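Local coordinates for enolase (alpha proteobacterium BAL199, PDB 3UGV), which probably catalyses abstraction of a proton alpha to a substrate carboxylate, with magnesium steadying the enolate, as in the mandelate racemase branch of the enolase superfamily, at residues Glu106-Asp109 with Lys110-Ser114; Ser114-Phe117 with Val118-Gly122; Ala211-Ala215 with Val216-Thr220; Asp257-Asp260 with Gly261-Gln264; Trp379-Asp382 with Val383-Ala386. All blocks are in the same frame, centred on the assembly; numbering follows the deposited sequence.

Interaction 1: Glu106-Asp109 with Lys110-Ser114; sequences EIYD and KTRKS
Y108 and R112 make an i to i+4 contact along helix 104-114 of the N-terminal capping domain, the aliphatic part of the arginine lying over the phenol. The two side chains run alongside and point the same way. CD of R112 sits over one ring face as a CH-pi contact, 3.8 Å from the Y108 ring centroid, and a bend at chi3 (97°) lays the guanidinium almost flat on the phenol end, the planes 15° apart. Cut back to alanine, R112 would no longer cover this ring face, and the phenol is likely to be less firmly held. One residue further along, OD1 of D109 forms a salt bridge with NZ of K113 at 3.6 Å, the lysine arriving obliquely with its end folded over at chi4. On the inner side CG2 of I107 meets CG2 of T111 at 3.7 Å. The main chain beneath is regular, and N of T111 gives O of I107 a hydrogen bond of 2.8 Å. E106 looks elsewhere, its OE2 bonded to OG1 of T154 of a second subunit. I107 and T111 pack against both helix 83-97 and helix 123-142, while Y108 also reaches helix 306-320.

Interaction 2: Ser114-Phe117 with Val118-Gly122; sequences SLHF and VGYAG
H116 and Y120 make the close-packed part of this turn: CB of H116 stands 3.3 Å from CZ of Y120, and the two side chains lie alongside, pointing the same way. The imidazole swings to the position between its backbone N and carbonyl carbon (chi1 87°), which brings ND1 to O of K113, its hydrogen-bond partner in the preceding helix. NE2 of H116 in turn lies 3.6 Å above the centre of the F117 ring. Two bent backbone bonds close the loop: N of V118 to O of L115 at 3.0 Å, and N of G119 to O of H116, also 3.0 Å, the latter donor standing well above the carbonyl plane. This is a short 3-10 turn joining helices 104-114 and 123-142 of the N-terminal capping domain. Glycine suits position 119, where a CB would jam against the preceding carbonyl oxygen. The L115 and V118 side is looser, crossing obliquely with CB of L115 4.1 Å from CG2 of V118, though both residues are buried and reach S124. The outer side faces protein too: a third subunit stacks its Y78 on F117, and its Y256 OH takes the N-H of Y120.

Interaction 3: Ala211-Ala215 with Val216-Thr220; sequences AVWDA and VGRDT
W213 and R218 meet where helix 202-216 ends, the arginine crossing the indole at about a right angle. CG of R218 stands over the five-membered ring, 3.6 Å from the centroid of that W213 ring, a CH-pi contact. Farther along the extended chain the guanidinium spreads above CE3 of W213, the two planes 32° apart. The indole N-H is well satisfied: NE1 gives a hydrogen bond of 3.1 Å to O of T220, which lies in the ring plane, and the bond is fairly straight at 161°. This edge bond and the arginine over the face together fix the rotation of the indole. O of W213 has two donors, N of G217 at 2.8 Å and a water, and that water also makes a weak bond of 2.7 Å with NH1 of R218. NH2 of R218 forms a salt bridge with E210. N of V216 bonds O of V212 at 2.9 Å. OG1 of T220 donates to O of V216 at 3.2 Å, from above the carbonyl plane, and K182 approaches it weakly. V212 packs alongside V216 and against helix 171-183. G217, the first residue to leave helical angles, takes positive phi (84°) and opens a type I turn, which N of T220 closes on O of G217: a glycine-terminated helix end leading into strand 221-225 of the beta/alpha barrel.

Interaction 4: Asp257-Asp260 with Gly261-Gln264; sequences DNFD and GYAQ
The start of helix 259-268 is capped by N258, whose OD1 accepts a hydrogen bond from N of G261 at 3.0 Å. The amide side chain gets there with CG anti to its backbone N (chi1 -176°), and the G261 donor stands above the amide plane, 59° out of it. The lack of a side chain at G261 matters here, since a CB would run into ND2 of N258. The N258 carbonyl serves the helix as well, taking the N-H of Y262 at 3.1 Å, with CD2 of that ring 3.2 Å from the same oxygen. Rings of F259 and Y262 meet edge against edge, CD1 of F259 to CD2 of Y262 at 4.4 Å. Next along, N of A263 bonds O of F259 at 2.9 Å, while O of D260 receives a weak bond from N of Q264 and a water at 2.8 Å that also takes the N-H of NE2 of Q264. The carboxylate of D260 is held from outside, by H286 and Q290 of a third subunit. Y262 packs on L273 and I275, on the strand that follows. The whole is an N-capped helix in a beta-alpha-beta unit, strand 249-251 to strand 273-275, of the enolase-type barrel.

Interaction 5: Trp379-Asp382 with Val383-Ala386; sequences WDED and VVAA
W379 reaches V384 with its CB alone, 4.4 Å from CG2 of V384, while the indole leads off to hydrogen-bond D62 through NE1. D380 comes next and caps helix 381-387. A trans first torsion (chi1 -175°) swings the carboxylate back over the first turn, and OD1 of D380 accepts the N-H of V383 at 3.2 Å along a straight line (170°), met from above the carboxylate plane. N of D382 adds a weak bond to the same oxygen, at 3.3 Å, so one carboxylate oxygen serves two backbone N-H groups at the helix start. The methyl CG2 of V383 lies across the carboxylate, 3.5 Å from CG of D380, the two side chains crossing at about a right angle. The main-chain O of D380 takes N of V384 at 2.9 Å. A leucine at D380 would probably leave the N-H groups of D382 and V383 without their cap and fray this first turn. E381 bends at chi2 (-70°) to lie alongside V384, its OE1 3.8 Å from CG1 of V384, and the same oxygen forms a salt bridge with R36. D382, the last of the four, contributes its carbonyl, which accepts N of A386 at 3.0 Å. The turn rests on the antiparallel sheet of the N-terminal domain: W379 touches all three of its strands, V384 lies on R36 of strand 30-47 and L60 of strand 52-65, and V383 meets the loop residue P354.

How the interactions relate
All five contacts are local; the first two join at S114 and the rest follow in series, and none nests within or crosses another. Interaction 1 lies along helix 104-114, and interaction 2 continues from it, closing the turn into helix 123-142; R112 packs on Y120 where they meet. Interaction 3 lies in the barrel domain, its centre about 47 Å from that of interaction 1, and closes the link from helix 202-216 to strand 221-225. Interaction 4 starts helix 259-268 of the same barrel and, like interaction 2, touches the third subunit. Interaction 5 begins the C-terminal helix 381-387, bringing the chain's end back to the N-terminal sheet.

Interaction 1: Glu106-Asp109 with Lys110-Ser114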
loop_
_atom_site.group_PDB
_atom_site.type_symbol
_atom_site.label_atom_id
_atom_site.label_comp_id
_atom_site.label_asym_id
_atom_site.label_seq_id
_atom_site.Cartn_x
_atom_site.Cartn_y
_atom_site.Cartn_z
ATOM N N GLU F 106 16.308 -15.486 31.242
ATOM C CA GLU F 106 17.590 -15.982 30.766
ATOM C C GLU F 106 17.422 -17.394 30.230
ATOM O O GLU F 106 18.014 -17.767 29.222
ATOM C CB GLU F 106 18.646 -15.929 31.874
ATOM C CG GLU F 106 18.901 -14.504 32.362
ATOM C CD GLU F 106 20.099 -14.372 33.290
ATOM O OE1 GLU F 106 20.759 -15.394 33.591
ATOM O OE2 GLU F 106 20.376 -13.227 33.716
ATOM N N ILE F 107 16.582 -18.165 30.906
ATOM C CA ILE F 107 16.352 -19.550 30.542
ATOM C C ILE F 107 15.557 -19.685 29.241
ATOM O O ILE F 107 15.840 -20.556 28.426
ATOM C CB ILE F 107 15.629 -20.284 31.671
ATOM C CG1 ILE F 107 16.558 -20.428 32.878
ATOM C CG2 ILE F 107 15.132 -21.627 31.194
ATOM C CD1 ILE F 107 15.962 -21.228 34.035
ATOM N N TYR F 108 14.566 -18.826 29.055
ATOM C CA TYR F 108 13.762 -18.836 27.838
ATOM C C TYR F 108 14.686 -18.609 26.644
ATOM O O TYR F 108 14.579 -19.291 25.632
ATOM C CB TYR F 108 12.673 -17.759 27.921
ATOM C CG TYR F 108 11.743 -17.635 26.720
ATOM C CD1 TYR F 108 10.861 -18.656 26.380
ATOM C CD2 TYR F 108 11.718 -16.471 25.957
ATOM C CE1 TYR F 108 9.999 -18.533 25.294
ATOM C CE2 TYR F 108 10.861 -16.339 24.871
ATOM C CZ TYR F 108 10.004 -17.370 24.543
ATOM O OH TYR F 108 9.150 -17.235 23.460
ATOM N N ASP F 109 15.622 -17.674 26.772
ATOM C CA ASP F 109 16.587 -17.452 25.702
ATOM C C ASP F 109 17.519 -18.653 25.480
ATOM O O ASP F 109 17.714 -19.078 24.342
ATOM C CB ASP F 109 17.392 -16.182 25.940
ATOM C CG ASP F 109 18.513 -16.014 24.933
ATOM O OD1 ASP F 109 18.218 -15.567 23.799
ATOM O OD2 ASP F 109 19.682 -16.332 25.273
ATOM N N LYS F 110 18.074 -19.204 26.561
ATOM C CA LYS F 110 18.987 -20.356 26.472
ATOM C C LYS F 110 18.338 -21.633 25.919
ATOM O O LYS F 110 18.956 -22.349 25.138
ATOM C CB LYS F 110 19.632 -20.662 27.833
ATOM C CG LYS F 110 20.460 -19.516 28.432
ATOM C CD LYS F 110 20.942 -19.853 29.848
ATOM C CE LYS F 110 21.756 -18.713 30.446
ATOM N NZ LYS F 110 22.332 -19.079 31.773
ATOM N N THR F 111 17.107 -21.928 26.336
ATOM C CA THR F 111 16.397 -23.097 25.821
ATOM C C THR F 111 16.067 -22.989 24.325
ATOM O O THR F 111 16.239 -23.955 23.576
ATOM C CB THR F 111 15.111 -23.401 26.617
ATOM O OG1 THR F 111 14.191 -22.305 26.505
ATOM C CG2 THR F 111 15.439 -23.640 28.082
ATOM N N ARG F 112 15.602 -21.819 23.893
ATOM C CA ARG F 112 15.301 -21.592 22.480
ATOM C C ARG F 112 16.545 -21.586 21.590
ATOM O O ARG F 112 16.498 -22.071 20.457
ATOM C CB ARG F 112 14.502 -20.306 22.287
ATOM C CG ARG F 112 13.091 -20.387 22.855
ATOM C CD ARG F 112 12.261 -19.171 22.462
ATOM N NE ARG F 112 11.413 -19.426 21.301
ATOM C CZ ARG F 112 11.013 -18.478 20.460
ATOM N NH1 ARG F 112 11.400 -17.222 20.654
ATOM N NH2 ARG F 112 10.237 -18.782 19.424
ATOM N N LYS F 113 17.654 -21.042 22.092
ATOM C CA LYS F 113 18.915 -21.088 21.345
ATOM C C LYS F 113 19.406 -22.521 21.147
ATOM O O LYS F 113 19.931 -22.853 20.087
ATOM C CB LYS F 113 20.017 -20.281 22.037
ATOM C CG LYS F 113 19.946 -18.770 21.854
ATOM C CD LYS F 113 21.204 -18.106 22.442
ATOM C CE LYS F 113 21.044 -16.595 22.648
ATOM N NZ LYS F 113 20.811 -15.830 21.386
ATOM N N SER F 114 19.244 -23.369 22.161
ATOM C CA SER F 114 19.771 -24.737 22.087
ATOM C C SER F 114 19.133 -25.555 20.955
ATOM O O SER F 114 19.746 -26.503 20.443
ATOM C CB SER F 114 19.608 -25.473 23.422
ATOM O OG SER F 114 18.260 -25.881 23.633
#

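Interaction 2: Ser114-Phe117 with Val118-Gly122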
loop_
_atom_site.group_PDB
_atom_site.type_symbol
_atom_site.label_atom_id
_atom_site.label_comp_id
_atom_site.label_asym_id
_atom_site.label_seq_id
_atom_site.Cartn_x
_atom_site.Cartn_y
_atom_site.Cartn_z
ATOM N N SER F 114 19.244 -23.369 22.161
ATOM C CA SER F 114 19.771 -24.737 22.087
ATOM C C SER F 114 19.133 -25.555 20.955
ATOM O O SER F 114 19.746 -26.503 20.443
ATOM C CB SER F 114 19.608 -25.473 23.422
ATOM O OG SER F 114 18.260 -25.881 23.633
ATOM N N LEU F 115 17.908 -25.185 20.571
ATOM C CA LEU F 115 17.181 -25.906 19.527
ATOM C C LEU F 115 16.887 -25.103 18.244
ATOM O O LEU F 115 16.088 -25.548 17.407
ATOM C CB LEU F 115 15.875 -26.494 20.084
ATOM C CG LEU F 115 15.952 -27.647 21.098
ATOM C CD1 LEU F 115 14.554 -28.204 21.349
ATOM C CD2 LEU F 115 16.895 -28.753 20.626
ATOM N N HIS F 116 17.530 -23.946 18.067
ATOM C CA HIS F 116 17.205 -23.086 16.919
ATOM C C HIS F 116 17.423 -23.751 15.542
ATOM O O HIS F 116 16.733 -23.423 14.584
ATOM C CB HIS F 116 17.911 -21.720 17.003
ATOM C CG HIS F 116 19.294 -21.701 16.420
ATOM N ND1 HIS F 116 20.405 -22.131 17.115
ATOM C CD2 HIS F 116 19.746 -21.283 15.213
ATOM C CE1 HIS F 116 21.480 -21.989 16.358
ATOM N NE2 HIS F 116 21.108 -21.478 15.199
ATOM N N PHE F 117 18.369 -24.682 15.454
ATOM C CA PHE F 117 18.653 -25.407 14.213
ATOM C C PHE F 117 17.528 -26.364 13.827
ATOM O O PHE F 117 17.394 -26.727 12.659
ATOM C CB PHE F 117 19.950 -26.211 14.335
ATOM C CG PHE F 117 21.198 -25.393 14.162
ATOM C CD1 PHE F 117 21.408 -24.654 13.010
ATOM C CD2 PHE F 117 22.179 -25.385 15.143
ATOM C CE1 PHE F 117 22.566 -23.910 12.842
ATOM C CE2 PHE F 117 23.337 -24.646 14.982
ATOM C CZ PHE F 117 23.530 -23.907 13.828
ATOM N N VAL F 118 16.742 -26.804 14.805
ATOM C CA VAL F 118 15.550 -27.575 14.486
ATOM C C VAL F 118 14.293 -26.729 14.693
ATOM O O VAL F 118 13.211 -27.244 14.977
ATOM C CB VAL F 118 15.475 -28.942 15.221
ATOM C CG1 VAL F 118 16.607 -29.871 14.752
ATOM C CG2 VAL F 118 15.498 -28.755 16.722
ATOM N N GLY F 119 14.449 -25.418 14.527
ATOM C CA GLY F 119 13.306 -24.533 14.416
ATOM C C GLY F 119 12.858 -23.907 15.716
ATOM O O GLY F 119 12.913 -24.546 16.767
ATOM N N TYR F 120 12.421 -22.650 15.636
ATOM C CA TYR F 120 11.909 -21.934 16.797
ATOM C C TYR F 120 10.460 -22.328 17.061
ATOM O O TYR F 120 9.997 -22.300 18.201
ATOM C CB TYR F 120 12.030 -20.409 16.616
ATOM C CG TYR F 120 13.442 -19.893 16.761
ATOM C CD1 TYR F 120 14.066 -19.863 18.000
ATOM C CD2 TYR F 120 14.157 -19.445 15.659
ATOM C CE1 TYR F 120 15.366 -19.408 18.134
ATOM C CE2 TYR F 120 15.454 -18.986 15.783
ATOM C CZ TYR F 120 16.052 -18.972 17.020
ATOM O OH TYR F 120 17.337 -18.514 17.147
ATOM N N ALA F 121 9.741 -22.699 16.007
ATOM C CA ALA F 121 8.341 -23.069 16.173
ATOM C C ALA F 121 8.229 -24.573 16.384
ATOM O O ALA F 121 9.212 -25.298 16.230
ATOM C CB ALA F 121 7.508 -22.603 14.970
ATOM N N GLY F 122 7.039 -25.040 16.754
ATOM C CA GLY F 122 6.800 -26.467 16.884
ATOM C C GLY F 122 7.319 -27.081 18.171
ATOM O O GLY F 122 7.318 -26.436 19.219
#

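Interaction 3: Ala211-Ala215 with Val216-Thr220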
loop_
_atom_site.group_PDB
_atom_site.type_symbol
_atom_site.label_atom_id
_atom_site.label_comp_id
_atom_site.label_asym_id
_atom_site.label_seq_id
_atom_site.Cartn_x
_atom_site.Cartn_y
_atom_site.Cartn_z
ATOM N N ALA F 211 -30.724 -24.611 18.645
ATOM C CA ALA F 211 -31.149 -25.488 19.738
ATOM C C ALA F 211 -30.475 -25.126 21.067
ATOM O O ALA F 211 -31.105 -25.146 22.129
ATOM C CB ALA F 211 -30.880 -26.944 19.383
ATOM N N VAL F 212 -29.188 -24.797 21.006
ATOM C CA VAL F 212 -28.460 -24.387 22.200
ATOM C C VAL F 212 -29.059 -23.112 22.798
ATOM O O VAL F 212 -29.300 -23.023 23.996
ATOM C CB VAL F 212 -26.953 -24.164 21.904
ATOM C CG1 VAL F 212 -26.309 -23.394 23.030
ATOM C CG2 VAL F 212 -26.237 -25.494 21.674
ATOM N N TRP F 213 -29.298 -22.124 21.952
ATOM C CA TRP F 213 -29.873 -20.869 22.399
ATOM C C TRP F 213 -31.314 -21.031 22.893
ATOM O O TRP F 213 -31.722 -20.346 23.814
ATOM C CB TRP F 213 -29.806 -19.836 21.274
ATOM C CG TRP F 213 -28.549 -19.004 21.296
ATOM C CD1 TRP F 213 -27.837 -18.625 22.398
ATOM C CD2 TRP F 213 -27.860 -18.444 20.164
ATOM N NE1 TRP F 213 -26.754 -17.860 22.025
ATOM C CE2 TRP F 213 -26.751 -17.729 20.661
ATOM C CE3 TRP F 213 -28.083 -18.468 18.781
ATOM C CZ2 TRP F 213 -25.862 -17.046 19.824
ATOM C CZ3 TRP F 213 -27.203 -17.786 17.951
ATOM C CH2 TRP F 213 -26.103 -17.090 18.478
ATOM N N ASP F 214 -32.089 -21.925 22.281
ATOM C CA ASP F 214 -33.438 -22.195 22.771
ATOM C C ASP F 214 -33.346 -22.751 24.192
ATOM O O ASP F 214 -34.235 -22.535 25.023
ATOM C CB ASP F 214 -34.196 -23.175 21.857
ATOM C CG ASP F 214 -34.604 -22.550 20.501
ATOM O OD1 ASP F 214 -34.602 -21.295 20.376
ATOM O OD2 ASP F 214 -34.931 -23.325 19.561
ATOM N N ALA F 215 -32.251 -23.452 24.467
ATOM C CA ALA F 215 -32.043 -24.083 25.768
ATOM C C ALA F 215 -31.434 -23.184 26.850
ATOM O O ALA F 215 -31.760 -23.340 28.028
ATOM C CB ALA F 215 -31.186 -25.331 25.600
ATOM N N VAL F 216 -30.543 -22.262 26.478
ATOM C CA VAL F 216 -29.834 -21.464 27.494
ATOM C C VAL F 216 -29.953 -19.952 27.338
ATOM O O VAL F 216 -29.428 -19.202 28.164
ATOM C CB VAL F 216 -28.340 -21.788 27.555
ATOM C CG1 VAL F 216 -28.124 -23.251 27.800
ATOM C CG2 VAL F 216 -27.646 -21.343 26.253
ATOM N N GLY F 217 -30.611 -19.506 26.275
ATOM C CA GLY F 217 -30.853 -18.084 26.064
ATOM C C GLY F 217 -29.720 -17.308 25.412
ATOM O O GLY F 217 -28.544 -17.629 25.595
ATOM N N ARG F 218 -30.073 -16.270 24.659
ATOM C CA ARG F 218 -29.072 -15.456 23.968
ATOM C C ARG F 218 -28.318 -14.524 24.915
ATOM O O ARG F 218 -27.401 -13.821 24.513
ATOM C CB ARG F 218 -29.686 -14.696 22.786
ATOM C CG ARG F 218 -29.856 -15.574 21.544
ATOM C CD ARG F 218 -30.690 -14.890 20.485
ATOM N NE ARG F 218 -30.687 -15.615 19.212
ATOM C CZ ARG F 218 -31.306 -16.778 18.999
ATOM N NH1 ARG F 218 -31.968 -17.387 19.985
ATOM N NH2 ARG F 218 -31.258 -17.345 17.796
ATOM N N ASP F 219 -28.710 -14.526 26.180
ATOM C CA ASP F 219 -27.885 -13.913 27.201
ATOM C C ASP F 219 -26.569 -14.686 27.403
ATOM O O ASP F 219 -25.676 -14.238 28.124
ATOM C CB ASP F 219 -28.630 -13.879 28.513
ATOM C CG ASP F 219 -27.954 -12.993 29.519
ATOM O OD1 ASP F 219 -28.004 -11.758 29.314
ATOM O OD2 ASP F 219 -27.371 -13.522 30.497
ATOM N N THR F 220 -26.479 -15.857 26.787
ATOM C CA THR F 220 -25.278 -16.677 26.806
ATOM C C THR F 220 -24.567 -16.514 25.471
ATOM O O THR F 220 -25.136 -16.826 24.422
ATOM C CB THR F 220 -25.608 -18.176 26.989
ATOM O OG1 THR F 220 -26.367 -18.363 28.189
ATOM C CG2 THR F 220 -24.343 -18.987 27.090
HETATM O O HOH W 1 -32.933 -17.726 22.534
#

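Interaction 4: Asp257-Asp260 with Gly261-Gln264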
loop_
_atom_site.group_PDB
_atom_site.type_symbol
_atom_site.label_atom_id
_atom_site.label_comp_id
_atom_site.label_asym_id
_atom_site.label_seq_id
_atom_site.Cartn_x
_atom_site.Cartn_y
_atom_site.Cartn_z
ATOM N N ASP F 257 -1.956 -21.397 9.187
ATOM C CA ASP F 257 -0.949 -20.512 8.583
ATOM C C ASP F 257 -1.386 -19.874 7.260
ATOM O O ASP F 257 -0.581 -19.244 6.575
ATOM C CB ASP F 257 0.418 -21.214 8.434
ATOM C CG ASP F 257 0.364 -22.422 7.510
ATOM O OD1 ASP F 257 -0.738 -22.782 7.057
ATOM O OD2 ASP F 257 1.428 -23.017 7.244
ATOM N N ASN F 258 -2.660 -20.031 6.908
ATOM C CA ASN F 258 -3.196 -19.393 5.709
ATOM C C ASN F 258 -3.651 -17.970 6.000
ATOM O O ASN F 258 -4.843 -17.725 6.151
ATOM C CB ASN F 258 -4.361 -20.206 5.111
ATOM C CG ASN F 258 -4.870 -19.611 3.825
ATOM O OD1 ASN F 258 -4.247 -18.702 3.293
ATOM N ND2 ASN F 258 -6.000 -20.119 3.308
ATOM N N PHE F 259 -2.706 -17.037 6.069
ATOM C CA PHE F 259 -3.013 -15.648 6.407
ATOM C C PHE F 259 -3.694 -14.888 5.269
ATOM O O PHE F 259 -4.493 -13.974 5.517
ATOM C CB PHE F 259 -1.743 -14.889 6.817
ATOM C CG PHE F 259 -1.177 -15.310 8.137
ATOM C CD1 PHE F 259 -1.846 -16.203 8.942
ATOM C CD2 PHE F 259 0.023 -14.776 8.591
ATOM C CE1 PHE F 259 -1.318 -16.589 10.177
ATOM C CE2 PHE F 259 0.548 -15.153 9.816
ATOM C CZ PHE F 259 -0.129 -16.069 10.608
ATOM N N ASP F 260 -3.363 -15.229 4.026
ATOM C CA ASP F 260 -4.056 -14.605 2.898
ATOM C C ASP F 260 -5.549 -14.907 2.985
ATOM O O ASP F 260 -6.361 -14.025 2.764
ATOM C CB ASP F 260 -3.496 -15.069 1.557
ATOM C CG ASP F 260 -2.012 -14.756 1.403
ATOM O OD1 ASP F 260 -1.598 -13.589 1.589
ATOM O OD2 ASP F 260 -1.257 -15.693 1.107
ATOM N N GLY F 261 -5.900 -16.151 3.315
ATOM C CA GLY F 261 -7.294 -16.559 3.449
ATOM C C GLY F 261 -7.966 -15.918 4.652
ATOM O O GLY F 261 -9.106 -15.463 4.579
ATOM N N TYR F 262 -7.250 -15.871 5.771
ATOM C CA TYR F 262 -7.785 -15.254 6.976
ATOM C C TYR F 262 -8.116 -13.779 6.753
ATOM O O TYR F 262 -9.203 -13.334 7.120
ATOM C CB TYR F 262 -6.836 -15.459 8.149
ATOM C CG TYR F 262 -7.059 -16.782 8.850
ATOM C CD1 TYR F 262 -8.323 -17.149 9.282
ATOM C CD2 TYR F 262 -6.013 -17.660 9.075
ATOM C CE1 TYR F 262 -8.545 -18.358 9.923
ATOM C CE2 TYR F 262 -6.223 -18.870 9.713
ATOM C CZ TYR F 262 -7.497 -19.213 10.133
ATOM O OH TYR F 262 -7.717 -20.413 10.781
ATOM N N ALA F 263 -7.204 -13.033 6.119
ATOM C CA ALA F 263 -7.475 -11.635 5.804
ATOM C C ALA F 263 -8.739 -11.469 4.954
ATOM O O ALA F 263 -9.489 -10.530 5.171
ATOM C CB ALA F 263 -6.260 -10.952 5.124
ATOM N N GLN F 264 -8.978 -12.370 3.998
ATOM C CA GLN F 264 -10.185 -12.298 3.160
ATOM C C GLN F 264 -11.461 -12.524 3.972
ATOM O O GLN F 264 -12.451 -11.799 3.823
ATOM C CB GLN F 264 -10.142 -13.320 2.018
ATOM C CG GLN F 264 -9.100 -13.049 0.966
ATOM C CD GLN F 264 -9.346 -11.749 0.226
ATOM O OE1 GLN F 264 -10.416 -11.548 -0.349
ATOM N NE2 GLN F 264 -8.356 -10.854 0.242
HETATM O O HOH W 2 -5.838 -12.004 0.837
#

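Interaction 5: Trp379-Asp382 with Val383-Ala386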
loop_
_atom_site.group_PDB
_atom_site.type_symbol
_atom_site.label_atom_id
_atom_site.label_comp_id
_atom_site.label_asym_id
_atom_site.label_seq_id
_atom_site.Cartn_x
_atom_site.Cartn_y
_atom_site.Cartn_z
ATOM N N TRP F 379 -0.078 -31.711 43.008
ATOM C CA TRP F 379 -0.520 -32.880 42.269
ATOM C C TRP F 379 -1.326 -33.826 43.158
ATOM O O TRP F 379 -1.035 -33.981 44.344
ATOM C CB TRP F 379 0.663 -33.640 41.671
ATOM C CG TRP F 379 1.621 -32.842 40.833
ATOM C CD1 TRP F 379 2.980 -32.856 40.927
ATOM C CD2 TRP F 379 1.305 -31.944 39.757
ATOM N NE1 TRP F 379 3.531 -32.018 39.991
ATOM C CE2 TRP F 379 2.528 -31.446 39.258
ATOM C CE3 TRP F 379 0.113 -31.507 39.178
ATOM C CZ2 TRP F 379 2.596 -30.529 38.202
ATOM C CZ3 TRP F 379 0.181 -30.595 38.123
ATOM C CH2 TRP F 379 1.415 -30.117 37.653
ATOM N N ASP F 380 -2.346 -34.450 42.579
ATOM C CA ASP F 380 -3.040 -35.549 43.233
ATOM C C ASP F 380 -2.321 -36.850 42.877
ATOM O O ASP F 380 -2.664 -37.515 41.894
ATOM C CB ASP F 380 -4.502 -35.600 42.795
ATOM C CG ASP F 380 -5.300 -36.645 43.547
ATOM O OD1 ASP F 380 -4.767 -37.753 43.768
ATOM O OD2 ASP F 380 -6.459 -36.353 43.917
ATOM N N GLU F 381 -1.319 -37.196 43.683
ATOM C CA GLU F 381 -0.404 -38.294 43.372
ATOM C C GLU F 381 -1.055 -39.677 43.227
ATOM O O GLU F 381 -0.498 -40.549 42.563
ATOM C CB GLU F 381 0.756 -38.328 44.371
ATOM C CG GLU F 381 1.700 -37.129 44.256
ATOM C CD GLU F 381 2.534 -37.152 42.979
ATOM O OE1 GLU F 381 2.486 -38.165 42.240
ATOM O OE2 GLU F 381 3.240 -36.151 42.716
ATOM N N ASP F 382 -2.228 -39.876 43.826
ATOM C CA ASP F 382 -2.998 -41.105 43.602
ATOM C C ASP F 382 -3.491 -41.183 42.156
ATOM O O ASP F 382 -3.187 -42.132 41.420
ATOM C CB ASP F 382 -4.189 -41.193 44.561
ATOM C CG ASP F 382 -3.766 -41.471 45.990
ATOM O OD1 ASP F 382 -2.663 -42.035 46.188
ATOM O OD2 ASP F 382 -4.541 -41.130 46.914
ATOM N N VAL F 383 -4.252 -40.170 41.756
ATOM C CA VAL F 383 -4.723 -40.054 40.391
ATOM C C VAL F 383 -3.548 -40.106 39.421
ATOM O O VAL F 383 -3.642 -40.727 38.361
ATOM C CB VAL F 383 -5.495 -38.746 40.186
ATOM C CG1 VAL F 383 -5.940 -38.623 38.748
ATOM C CG2 VAL F 383 -6.696 -38.691 41.117
ATOM N N VAL F 384 -2.444 -39.452 39.782
ATOM C CA VAL F 384 -1.252 -39.488 38.938
ATOM C C VAL F 384 -0.744 -40.913 38.735
ATOM O O VAL F 384 -0.443 -41.317 37.608
ATOM C CB VAL F 384 -0.113 -38.598 39.489
ATOM C CG1 VAL F 384 1.199 -38.879 38.757
ATOM C CG2 VAL F 384 -0.485 -37.148 39.348
ATOM N N ALA F 385 -0.651 -41.677 39.821
ATOM C CA ALA F 385 -0.151 -43.053 39.743
ATOM C C ALA F 385 -1.057 -43.925 38.877
ATOM O O ALA F 385 -0.583 -44.683 38.021
ATOM C CB ALA F 385 -0.011 -43.650 41.134
ATOM N N ALA F 386 -2.361 -43.804 39.106
ATOM C CA ALA F 386 -3.358 -44.556 38.353
ATOM C C ALA F 386 -3.352 -44.244 36.848
ATOM O O ALA F 386 -3.976 -44.959 36.061
ATOM C CB ALA F 386 -4.755 -44.322 38.945
#